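Local coordinates for dihydrofolate reductase (Coxiella burnetii, PDB 3TQB), which probably reduces 7,8-dihydrofolate to tetrahydrofolate with NADPH, a step that feeds the synthesis of glycine, purines and DNA precursors, at residues I2-A7 and E90-I95; S34-K39 and P56-I61. One frame throughout, in Å; residues are numbered along the deposited sequence.

How the contacts relate
The two contacts share the central mixed sheet of the dihydrofolate reductase fold, with centres about 11 Å apart. Contact 1 pairs strands 2-10 and 92-95 in the middle of that sheet. Contact 2 lies nearer the surface, where the end of helix 26-36 and the turn after it meet the chain entering strand 59-63. Strand 40-43 runs between strands 92-95 and 59-63. In sequence, both halves of contact 2 fall between those of contact 1. The two touch through a salt bridge from Lys39 to Glu92 and through Ile94, which packs on Thr36 and Lys39. Together they meet the bound folate at both ends, contact 1 at its pteridine and contact 2 at its glutamate tail.

Contact 1 (I2-A7 and E90-I95); sequences IITLIA and EPEVII. With FOL (folic acid), chain C.
Strands 2-10 and 92-95 are parallel neighbours in the central sheet of the dihydrofolate reductase fold, and Ile2 to Leu5 pair in step with Glu92 to Ile95. Ile2 N starts the bonding by donating to Pro91 O. Val93 N then returns to Ile2 O, Thr4 N goes to Val93 O at 2.9 Å, Ile95 N to Thr4 O, and Ile6 N closes the row on Ile95 O at 3.0 Å.

On the face carrying Thr4 and Glu92, a side-chain bond runs across the two strands. Thr4 holds OG1 beside its own backbone N (chi1 -57°), while the Glu92 chain extends with CG anti to the backbone N (chi1 176°) and passes close to Ile2 O with that CG. Thr4 OG1 donates to the anti lone pair of Glu92 OE2 at 2.8 Å, leaving Glu92 OE1 to take a salt bridge from Lys39. Farther along, Ile6 CG2 meets Ile94 CG2 at 3.5 Å, under helix 26-36.

The face of Leu5 and Ile95 is apolar. The two side chains lie side by side, Leu5 CD2 pressing on Ile95 CB at 3.3 Å, and Ile3 CG2 reaches Ile95 CG1 at 4.1 Å. Helix 99-105 covers this patch through Ile101 and Ala105; Ile101 belongs to the NADPH site.

Past the last bond, Ala7 CA lies 3.6 Å from N1 of the folate pteridine, and Ala7 also touches NADPH. Strand 2-10 runs on from this pairing to the two ligands, while Glu92 uses one carboxylate oxygen for Thr4 and the other for Lys39, which probably favours the charged forms of Glu92 and Lys39.

Contact 2 (S34-K39 and P56-I61); sequences SITLGK and PHRRNI. With FOL (folic acid), chain C.
Thr36 turns OG1 between its backbone N and carbonyl carbon (chi1 60°), and Arg58 bends at chi3 (-70°), which brings its guanidinium across that hydroxyl. Arg58 NH1 donates to Thr36 OG1 at 2.8 Å, with the oxygen tilted out of the guanidinium plane. The hydroxyl also bonds to Phe32 O in the preceding turn of helix 26-36. Nearer the backbone, the aliphatic part of Arg58 lies against Thr36 O, its CG at 3.2 Å.

The edge bearing NE and NH2 grips a backbone oxygen from Arg58's own loop. Pro56 O accepts from Arg58 NE at 2.9 Å and from Arg58 NH2 at 3.0 Å, lying in the guanidinium plane and so fixing how the group is rotated. The two terminal nitrogens face the alpha-carboxylate of the folate glutamate tail, as the corresponding arginine does in other dihydrofolate reductases: Arg58 NH1 meets FOL O1 at 2.7 Å, and Arg58 NH2 meets FOL O2 at 2.8 Å in a nearly straight bond of 168°.

Leu37, the first residue beyond the helix, lies alongside His57, its CD2 3.7 Å from His57 CB. Thr36 to Lys39 form a type II turn with positive phi at Gly38, leading into strand 40-43.

In this complex Thr36 and Pro56 hold the Arg58 guanidinium as it meets the folate carboxylate. Its paired bonds should offset this one carboxylate's charge and favour its ionised form.

Contact 1 (I2-A7 and E90-I95)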
ATOM      1  N   ILE A   2      -9.830   1.478 -10.989  1.00 69.16           N
ATOM      2  CA  ILE A   2      -9.059   0.274 -10.682  1.00 68.21           C
ATOM      3  C   ILE A   2      -8.374   0.448  -9.330  1.00 63.89           C
ATOM      4  O   ILE A   2      -7.476   1.275  -9.193  1.00 63.04           O
ATOM      5  CB  ILE A   2      -7.978  -0.001 -11.752  1.00 71.40           C
ATOM      6  CG1 ILE A   2      -8.611  -0.199 -13.133  1.00 76.62           C
ATOM      7  CG2 ILE A   2      -7.149  -1.221 -11.374  1.00 70.75           C
ATOM      8  CD1 ILE A   2      -9.487  -1.436 -13.250  1.00 78.55           C
ATOM      9  N   ILE A   3      -8.802  -0.325  -8.336  1.00 61.85           N
ATOM     10  CA  ILE A   3      -8.206  -0.268  -7.002  1.00 58.44           C
ATOM     11  C   ILE A   3      -7.025  -1.227  -6.933  1.00 58.86           C
ATOM     12  O   ILE A   3      -7.167  -2.418  -7.217  1.00 60.76           O
ATOM     13  CB  ILE A   3      -9.221  -0.634  -5.910  1.00 56.90           C
ATOM     14  CG1 ILE A   3     -10.374   0.372  -5.902  1.00 56.81           C
ATOM     15  CG2 ILE A   3      -8.543  -0.669  -4.546  1.00 54.48           C
ATOM     16  CD1 ILE A   3     -11.478   0.023  -4.939  1.00 56.06           C
ATOM     17  N   THR A   4      -5.861  -0.703  -6.553  1.00 57.60           N
ATOM     18  CA  THR A   4      -4.628  -1.485  -6.556  1.00 58.50           C
ATOM     19  C   THR A   4      -3.948  -1.437  -5.195  1.00 56.09           C
ATOM     20  O   THR A   4      -3.791  -0.364  -4.615  1.00 54.33           O
ATOM     21  CB  THR A   4      -3.650  -0.967  -7.629  1.00 60.66           C
ATOM     22  OG1 THR A   4      -4.287  -0.996  -8.913  1.00 63.61           O
ATOM     23  CG2 THR A   4      -2.390  -1.824  -7.671  1.00 62.10           C
ATOM     24  N   LEU A   5      -3.557  -2.604  -4.687  1.00 56.68           N
ATOM     25  CA  LEU A   5      -2.769  -2.688  -3.461  1.00 55.35           C
ATOM     26  C   LEU A   5      -1.303  -2.910  -3.823  1.00 57.06           C
ATOM     27  O   LEU A   5      -0.990  -3.685  -4.727  1.00 59.64           O
ATOM     28  CB  LEU A   5      -3.265  -3.823  -2.557  1.00 55.76           C
ATOM     29  CG  LEU A   5      -4.756  -3.860  -2.196  1.00 54.85           C
ATOM     30  CD1 LEU A   5      -5.011  -4.932  -1.156  1.00 55.44           C
ATOM     31  CD2 LEU A   5      -5.248  -2.516  -1.682  1.00 52.40           C
ATOM     32  N   ILE A   6      -0.414  -2.216  -3.119  1.00 55.97           N
ATOM     33  CA  ILE A   6       1.025  -2.374  -3.302  1.00 57.79           C
ATOM     34  C   ILE A   6       1.683  -2.519  -1.931  1.00 57.38           C
ATOM     35  O   ILE A   6       1.412  -1.731  -1.018  1.00 55.45           O
ATOM     36  CB  ILE A   6       1.632  -1.182  -4.088  1.00 58.21           C
ATOM     37  CG1 ILE A   6       3.124  -1.405  -4.354  1.00 60.75           C
ATOM     38  CG2 ILE A   6       1.406   0.139  -3.346  1.00 55.77           C
ATOM     39  CD1 ILE A   6       3.750  -0.343  -5.228  1.00 62.25           C
ATOM     40  N   ALA A   7       2.532  -3.533  -1.784  1.00 59.79           N
ATOM     41  CA  ALA A   7       3.174  -3.803  -0.501  1.00 60.25           C
ATOM     42  C   ALA A   7       4.377  -4.728  -0.641  1.00 63.90           C
ATOM     43  O   ALA A   7       4.371  -5.652  -1.453  1.00 66.28           O
ATOM     44  CB  ALA A   7       2.165  -4.403   0.470  1.00 59.57           C
ATOM     45  N   GLU A  90     -11.225   9.285 -11.025  1.00 80.18           N
ATOM     46  CA  GLU A  90      -9.888   8.747 -11.295  1.00 79.31           C
ATOM     47  C   GLU A  90      -9.957   7.393 -12.010  1.00 79.87           C
ATOM     48  O   GLU A  90     -10.915   6.638 -11.820  1.00 78.99           O
ATOM     49  CB  GLU A  90      -9.092   8.591  -9.992  1.00 74.50           C
ATOM     50  CG  GLU A  90      -8.717   9.908  -9.315  1.00 74.72           C
ATOM     51  CD  GLU A  90      -7.597  10.651 -10.027  1.00 78.09           C
ATOM     52  OE1 GLU A  90      -6.600  10.005 -10.415  1.00 78.09           O
ATOM     53  OE2 GLU A  90      -7.710  11.886 -10.187  1.00 81.32           O
ATOM     54  N   PRO A  91      -8.938   7.081 -12.836  1.00 81.84           N
ATOM     55  CA  PRO A  91      -8.869   5.786 -13.508  1.00 82.91           C
ATOM     56  C   PRO A  91      -8.288   4.684 -12.622  1.00 78.44           C
ATOM     57  O   PRO A  91      -8.751   3.544 -12.680  1.00 78.36           O
ATOM     58  CB  PRO A  91      -7.950   6.060 -14.701  1.00 87.63           C
ATOM     59  CG  PRO A  91      -7.050   7.144 -14.239  1.00 86.80           C
ATOM     60  CD  PRO A  91      -7.827   7.967 -13.240  1.00 84.15           C
ATOM     61  N   GLU A  92      -7.284   5.023 -11.814  1.00 75.41           N
ATOM     62  CA  GLU A  92      -6.645   4.056 -10.924  1.00 71.75           C
ATOM     63  C   GLU A  92      -6.254   4.711  -9.604  1.00 67.82           C
ATOM     64  O   GLU A  92      -5.761   5.837  -9.591  1.00 68.65           O
ATOM     65  CB  GLU A  92      -5.410   3.448 -11.598  1.00 73.79           C
ATOM     66  CG  GLU A  92      -4.606   2.496 -10.707  1.00 71.13           C
ATOM     67  CD  GLU A  92      -3.595   1.666 -11.480  1.00 74.21           C
ATOM     68  OE1 GLU A  92      -3.197   2.082 -12.589  1.00 78.73           O
ATOM     69  OE2 GLU A  92      -3.194   0.596 -10.974  1.00 72.90           O
ATOM     70  N   VAL A  93      -6.483   3.994  -8.503  1.00 64.24           N
ATOM     71  CA  VAL A  93      -6.096   4.443  -7.165  1.00 60.86           C
ATOM     72  C   VAL A  93      -5.231   3.375  -6.508  1.00 58.95           C
ATOM     73  O   VAL A  93      -5.550   2.187  -6.578  1.00 59.06           O
ATOM     74  CB  VAL A  93      -7.327   4.701  -6.280  1.00 59.19           C
ATOM     75  CG1 VAL A  93      -6.899   5.139  -4.884  1.00 56.62           C
ATOM     76  CG2 VAL A  93      -8.225   5.750  -6.919  1.00 61.55           C
ATOM     77  N   ILE A  94      -4.143   3.800  -5.867  1.00 57.68           N
ATOM     78  CA  ILE A  94      -3.184   2.874  -5.267  1.00 56.53           C
ATOM     79  C   ILE A  94      -3.245   2.928  -3.739  1.00 53.80           C
ATOM     80  O   ILE A  94      -3.017   3.978  -3.142  1.00 53.09           O
ATOM     81  CB  ILE A  94      -1.741   3.178  -5.732  1.00 58.24           C
ATOM     82  CG1 ILE A  94      -1.663   3.185  -7.260  1.00 61.53           C
ATOM     83  CG2 ILE A  94      -0.772   2.143  -5.175  1.00 58.00           C
ATOM     84  CD1 ILE A  94      -0.263   3.356  -7.801  1.00 63.98           C
ATOM     85  N   ILE A  95      -3.555   1.790  -3.119  1.00 52.75           N
ATOM     86  CA  ILE A  95      -3.552   1.660  -1.663  1.00 51.03           C
ATOM     87  C   ILE A  95      -2.210   1.080  -1.224  1.00 51.56           C
ATOM     88  O   ILE A  95      -1.773   0.051  -1.744  1.00 52.89           O
ATOM     89  CB  ILE A  95      -4.673   0.727  -1.167  1.00 50.64           C
ATOM     90  CG1 ILE A  95      -6.025   1.077  -1.809  1.00 50.85           C
ATOM     91  CG2 ILE A  95      -4.771   0.773   0.342  1.00 49.22           C
ATOM     92  CD1 ILE A  95      -6.451   2.517  -1.633  1.00 49.97           C
TER
HETATM   93  N1  FOL C2001       5.480  -1.067  -1.137  1.00 70.21           N
HETATM   94  C2  FOL C2001       6.677  -1.711  -1.396  1.00 70.41           C
HETATM   95  NA2 FOL C2001       6.775  -2.541  -2.430  1.00 70.57           N
HETATM   96  N3  FOL C2001       7.773  -1.496  -0.582  1.00 70.43           N
HETATM   97  C4  FOL C2001       7.690  -0.636   0.495  1.00 70.24           C
HETATM   98  O4  FOL C2001       8.677  -0.455   1.208  1.00 70.44           O
HETATM   99  C4A FOL C2001       6.487   0.017   0.762  1.00 70.05           C
HETATM  100  N5  FOL C2001       6.378   0.882   1.838  1.00 69.52           N
HETATM  101  C6  FOL C2001       5.181   1.525   2.090  1.00 69.17           C
HETATM  102  C7  FOL C2001       4.084   1.309   1.266  1.00 69.32           C
HETATM  103  N8  FOL C2001       4.186   0.442   0.195  1.00 69.66           N
HETATM  104  C8A FOL C2001       5.382  -0.202  -0.063  1.00 69.95           C
HETATM  105  C9  FOL C2001       5.043   2.478   3.254  1.00 68.64           C
HETATM  106  N10 FOL C2001       6.319   3.067   3.617  1.00 68.37           N
HETATM  107  C11 FOL C2001       8.902   5.005   1.041  1.00 67.89           C
HETATM  108  C12 FOL C2001       9.373   4.380   2.191  1.00 68.06           C
HETATM  109  C13 FOL C2001       8.485   3.733   3.045  1.00 68.16           C
HETATM  110  C14 FOL C2001       7.124   3.700   2.757  1.00 68.05           C
HETATM  111  C15 FOL C2001       6.650   4.329   1.602  1.00 67.99           C
HETATM  112  C16 FOL C2001       7.541   4.979   0.746  1.00 67.89           C
HETATM  113  C   FOL C2001       9.880   5.699   0.142  1.00 67.93           C
HETATM  114  O   FOL C2001      11.042   6.253   0.718  1.00 67.94           O
HETATM  115  N   FOL C2001       9.632   5.770  -1.166  1.00 67.96           N
HETATM  116  CA  FOL C2001      10.277   6.754  -2.018  1.00 68.04           C
HETATM  117  CB  FOL C2001      11.581   6.188  -2.578  1.00 68.14           C
HETATM  118  CG  FOL C2001      12.605   7.295  -2.807  1.00 68.54           C
HETATM  119  CD  FOL C2001      13.844   6.760  -3.490  1.00 69.28           C
HETATM  120  OE1 FOL C2001      14.973   7.119  -3.091  1.00 69.70           O
HETATM  121  OE2 FOL C2001      13.766   5.968  -4.459  1.00 69.75           O
HETATM  122  CT  FOL C2001       9.375   7.171  -3.141  1.00 67.96           C
HETATM  123  O1  FOL C2001       8.296   6.580  -3.345  1.00 68.02           O
HETATM  124  O2  FOL C2001       9.685   8.121  -3.892  1.00 68.01           O

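Contact 2 (S34-K39 and P56-I61)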
ATOM      1  N   SER A  34       8.329   4.067  -9.366  1.00 80.66           N
ATOM      2  CA  SER A  34       7.866   4.020 -10.753  1.00 83.89           C
ATOM      3  C   SER A  34       6.394   3.617 -10.848  1.00 81.14           C
ATOM      4  O   SER A  34       5.649   4.159 -11.665  1.00 82.71           O
ATOM      5  CB  SER A  34       8.726   3.057 -11.581  1.00 88.27           C
ATOM      6  OG  SER A  34       8.648   1.734 -11.077  1.00 86.63           O
ATOM      7  N   ILE A  35       5.980   2.673 -10.006  1.00 77.68           N
ATOM      8  CA  ILE A  35       4.599   2.188  -9.995  1.00 75.25           C
ATOM      9  C   ILE A  35       3.615   3.248  -9.488  1.00 72.19           C
ATOM     10  O   ILE A  35       2.504   3.362 -10.008  1.00 72.24           O
ATOM     11  CB  ILE A  35       4.463   0.897  -9.146  1.00 72.95           C
ATOM     12  CG1 ILE A  35       5.175  -0.275  -9.832  1.00 76.89           C
ATOM     13  CG2 ILE A  35       3.006   0.538  -8.927  1.00 70.48           C
ATOM     14  CD1 ILE A  35       4.486  -0.778 -11.087  1.00 80.16           C
ATOM     15  N   THR A  36       4.027   4.027  -8.491  1.00 70.20           N
ATOM     16  CA  THR A  36       3.142   5.008  -7.855  1.00 67.60           C
ATOM     17  C   THR A  36       3.200   6.412  -8.463  1.00 70.23           C
ATOM     18  O   THR A  36       2.341   7.241  -8.160  1.00 69.06           O
ATOM     19  CB  THR A  36       3.448   5.133  -6.352  1.00 64.65           C
ATOM     20  OG1 THR A  36       4.803   5.563  -6.169  1.00 66.62           O
ATOM     21  CG2 THR A  36       3.237   3.799  -5.653  1.00 62.36           C
ATOM     22  N   LEU A  37       4.200   6.682  -9.303  1.00 74.25           N
ATOM     23  CA  LEU A  37       4.390   8.022  -9.881  1.00 77.76           C
ATOM     24  C   LEU A  37       3.202   8.480 -10.734  1.00 79.28           C
ATOM     25  O   LEU A  37       2.750   7.758 -11.625  1.00 80.60           O
ATOM     26  CB  LEU A  37       5.678   8.092 -10.719  1.00 82.63           C
ATOM     27  CG  LEU A  37       6.923   8.657 -10.027  1.00 83.54           C
ATOM     28  CD1 LEU A  37       8.161   8.415 -10.879  1.00 88.45           C
ATOM     29  CD2 LEU A  37       6.756  10.140  -9.738  1.00 84.59           C
ATOM     30  N   GLY A  38       2.715   9.688 -10.453  1.00 79.64           N
ATOM     31  CA  GLY A  38       1.611  10.284 -11.204  1.00 81.90           C
ATOM     32  C   GLY A  38       0.251   9.676 -10.906  1.00 78.45           C
ATOM     33  O   GLY A  38      -0.651   9.735 -11.743  1.00 80.69           O
ATOM     34  N   LYS A  39       0.098   9.098  -9.717  1.00 73.64           N
ATOM     35  CA  LYS A  39      -1.155   8.459  -9.320  1.00 70.59           C
ATOM     36  C   LYS A  39      -1.528   8.831  -7.884  1.00 66.97           C
ATOM     37  O   LYS A  39      -0.665   9.243  -7.107  1.00 66.40           O
ATOM     38  CB  LYS A  39      -1.037   6.937  -9.434  1.00 69.17           C
ATOM     39  CG  LYS A  39      -0.761   6.426 -10.838  1.00 73.22           C
ATOM     40  CD  LYS A  39      -0.637   4.910 -10.857  1.00 72.49           C
ATOM     41  CE  LYS A  39      -0.404   4.387 -12.265  1.00 77.49           C
ATOM     42  NZ  LYS A  39      -0.312   2.897 -12.311  1.00 77.52           N
ATOM     43  N   PRO A  56       6.947  12.864  -3.035  1.00 76.37           N
ATOM     44  CA  PRO A  56       6.883  13.902  -4.069  1.00 80.33           C
ATOM     45  C   PRO A  56       6.276  13.414  -5.385  1.00 80.29           C
ATOM     46  O   PRO A  56       6.316  12.217  -5.682  1.00 78.14           O
ATOM     47  CB  PRO A  56       8.354  14.308  -4.278  1.00 84.79           C
ATOM     48  CG  PRO A  56       9.168  13.487  -3.330  1.00 83.01           C
ATOM     49  CD  PRO A  56       8.320  12.368  -2.835  1.00 77.80           C
ATOM     50  N   HIS A  57       5.714  14.350  -6.148  1.00 83.20           N
ATOM     51  CA  HIS A  57       5.131  14.077  -7.467  1.00 84.52           C
ATOM     52  C   HIS A  57       3.907  13.151  -7.415  1.00 79.97           C
ATOM     53  O   HIS A  57       3.551  12.532  -8.421  1.00 80.62           O
ATOM     54  CB  HIS A  57       6.189  13.497  -8.418  1.00 87.42           C
ATOM     55  CG  HIS A  57       7.525  14.167  -8.321  1.00 91.46           C
ATOM     56  ND1 HIS A  57       7.706  15.509  -8.581  1.00 96.50           N
ATOM     57  CD2 HIS A  57       8.744  13.680  -7.992  1.00 91.84           C
ATOM     58  CE1 HIS A  57       8.979  15.820  -8.415  1.00 99.84           C
ATOM     59  NE2 HIS A  57       9.631  14.728  -8.057  1.00 97.09           N
ATOM     60  N   ARG A  58       3.263  13.081  -6.249  1.00 75.92           N
ATOM     61  CA  ARG A  58       2.118  12.199  -6.028  1.00 71.75           C
ATOM     62  C   ARG A  58       1.102  12.846  -5.092  1.00 70.04           C
ATOM     63  O   ARG A  58       1.475  13.526  -4.135  1.00 70.25           O
ATOM     64  CB  ARG A  58       2.582  10.874  -5.423  1.00 68.35           C
ATOM     65  CG  ARG A  58       3.023   9.846  -6.448  1.00 69.23           C
ATOM     66  CD  ARG A  58       4.033   8.873  -5.869  1.00 67.82           C
ATOM     67  NE  ARG A  58       5.322   9.515  -5.620  1.00 70.12           N
ATOM     68  CZ  ARG A  58       6.423   8.876  -5.230  1.00 70.18           C
ATOM     69  NH1 ARG A  58       6.413   7.561  -5.036  1.00 67.85           N
ATOM     70  NH2 ARG A  58       7.543   9.563  -5.033  1.00 73.06           N
ATOM     71  N   ARG A  59      -0.179  12.622  -5.375  1.00 68.72           N
ATOM     72  CA  ARG A  59      -1.253  13.075  -4.500  1.00 67.18           C
ATOM     73  C   ARG A  59      -1.322  12.146  -3.294  1.00 62.96           C
ATOM     74  O   ARG A  59      -1.857  11.038  -3.379  1.00 60.59           O
ATOM     75  CB  ARG A  59      -2.595  13.102  -5.245  1.00 67.82           C
ATOM     76  CG  ARG A  59      -3.754  13.632  -4.408  1.00 66.90           C
ATOM     77  CD  ARG A  59      -5.042  13.757  -5.208  1.00 68.16           C
ATOM     78  NE  ARG A  59      -6.178  14.069  -4.342  1.00 67.13           N
ATOM     79  CZ  ARG A  59      -7.426  14.276  -4.761  1.00 68.58           C
ATOM     80  NH1 ARG A  59      -7.729  14.208  -6.054  1.00 71.23           N
ATOM     81  NH2 ARG A  59      -8.379  14.553  -3.879  1.00 67.91           N
ATOM     82  N   ASN A  60      -0.754  12.598  -2.180  1.00 62.77           N
ATOM     83  CA  ASN A  60      -0.758  11.829  -0.942  1.00 59.67           C
ATOM     84  C   ASN A  60      -2.106  11.942  -0.249  1.00 58.37           C
ATOM     85  O   ASN A  60      -2.516  13.038   0.128  1.00 60.33           O
ATOM     86  CB  ASN A  60       0.347  12.321  -0.008  1.00 60.92           C
ATOM     87  CG  ASN A  60       1.734  12.024  -0.539  1.00 62.34           C
ATOM     88  OD1 ASN A  60       2.240  10.914  -0.392  1.00 60.74           O
ATOM     89  ND2 ASN A  60       2.364  13.022  -1.152  1.00 66.11           N
ATOM     90  N   ILE A  61      -2.800  10.814  -0.094  1.00 55.70           N
ATOM     91  CA  ILE A  61      -4.082  10.790   0.609  1.00 54.64           C
ATOM     92  C   ILE A  61      -3.951  10.013   1.915  1.00 52.94           C
ATOM     93  O   ILE A  61      -3.541   8.852   1.913  1.00 51.57           O
ATOM     94  CB  ILE A  61      -5.192  10.166  -0.246  1.00 53.85           C
ATOM     95  CG1 ILE A  61      -5.345  10.935  -1.559  1.00 56.14           C
ATOM     96  CG2 ILE A  61      -6.507  10.159   0.526  1.00 53.21           C
ATOM     97  CD1 ILE A  61      -6.540  10.518  -2.376  1.00 56.15           C
TER
HETATM   98  N1  FOL C2001       5.480  -1.067  -1.137  1.00 70.21           N
HETATM   99  C2  FOL C2001       6.677  -1.711  -1.396  1.00 70.41           C
HETATM  100  NA2 FOL C2001       6.775  -2.541  -2.430  1.00 70.57           N
HETATM  101  N3  FOL C2001       7.773  -1.496  -0.582  1.00 70.43           N
HETATM  102  C4  FOL C2001       7.690  -0.636   0.495  1.00 70.24           C
HETATM  103  O4  FOL C2001       8.677  -0.455   1.208  1.00 70.44           O
HETATM  104  C4A FOL C2001       6.487   0.017   0.762  1.00 70.05           C
HETATM  105  N5  FOL C2001       6.378   0.882   1.838  1.00 69.52           N
HETATM  106  C6  FOL C2001       5.181   1.525   2.090  1.00 69.17           C
HETATM  107  C7  FOL C2001       4.084   1.309   1.266  1.00 69.32           C
HETATM  108  N8  FOL C2001       4.186   0.442   0.195  1.00 69.66           N
HETATM  109  C8A FOL C2001       5.382  -0.202  -0.063  1.00 69.95           C
HETATM  110  C9  FOL C2001       5.043   2.478   3.254  1.00 68.64           C
HETATM  111  N10 FOL C2001       6.319   3.067   3.617  1.00 68.37           N
HETATM  112  C11 FOL C2001       8.902   5.005   1.041  1.00 67.89           C
HETATM  113  C12 FOL C2001       9.373   4.380   2.191  1.00 68.06           C
HETATM  114  C13 FOL C2001       8.485   3.733   3.045  1.00 68.16           C
HETATM  115  C14 FOL C2001       7.124   3.700   2.757  1.00 68.05           C
HETATM  116  C15 FOL C2001       6.650   4.329   1.602  1.00 67.99           C
HETATM  117  C16 FOL C2001       7.541   4.979   0.746  1.00 67.89           C
HETATM  118  C   FOL C2001       9.880   5.699   0.142  1.00 67.93           C
HETATM  119  O   FOL C2001      11.042   6.253   0.718  1.00 67.94           O
HETATM  120  N   FOL C2001       9.632   5.770  -1.166  1.00 67.96           N
HETATM  121  CA  FOL C2001      10.277   6.754  -2.018  1.00 68.04           C
HETATM  122  CB  FOL C2001      11.581   6.188  -2.578  1.00 68.14           C
HETATM  123  CG  FOL C2001      12.605   7.295  -2.807  1.00 68.54           C
HETATM  124  CD  FOL C2001      13.844   6.760  -3.490  1.00 69.28           C
HETATM  125  OE1 FOL C2001      14.973   7.119  -3.091  1.00 69.70           O
HETATM  126  OE2 FOL C2001      13.766   5.968  -4.459  1.00 69.75           O
HETATM  127  CT  FOL C2001       9.375   7.171  -3.141  1.00 67.96           C
HETATM  128  O1  FOL C2001       8.296   6.580  -3.345  1.00 68.02           O
HETATM  129  O2  FOL C2001       9.685   8.121  -3.892  1.00 68.01           O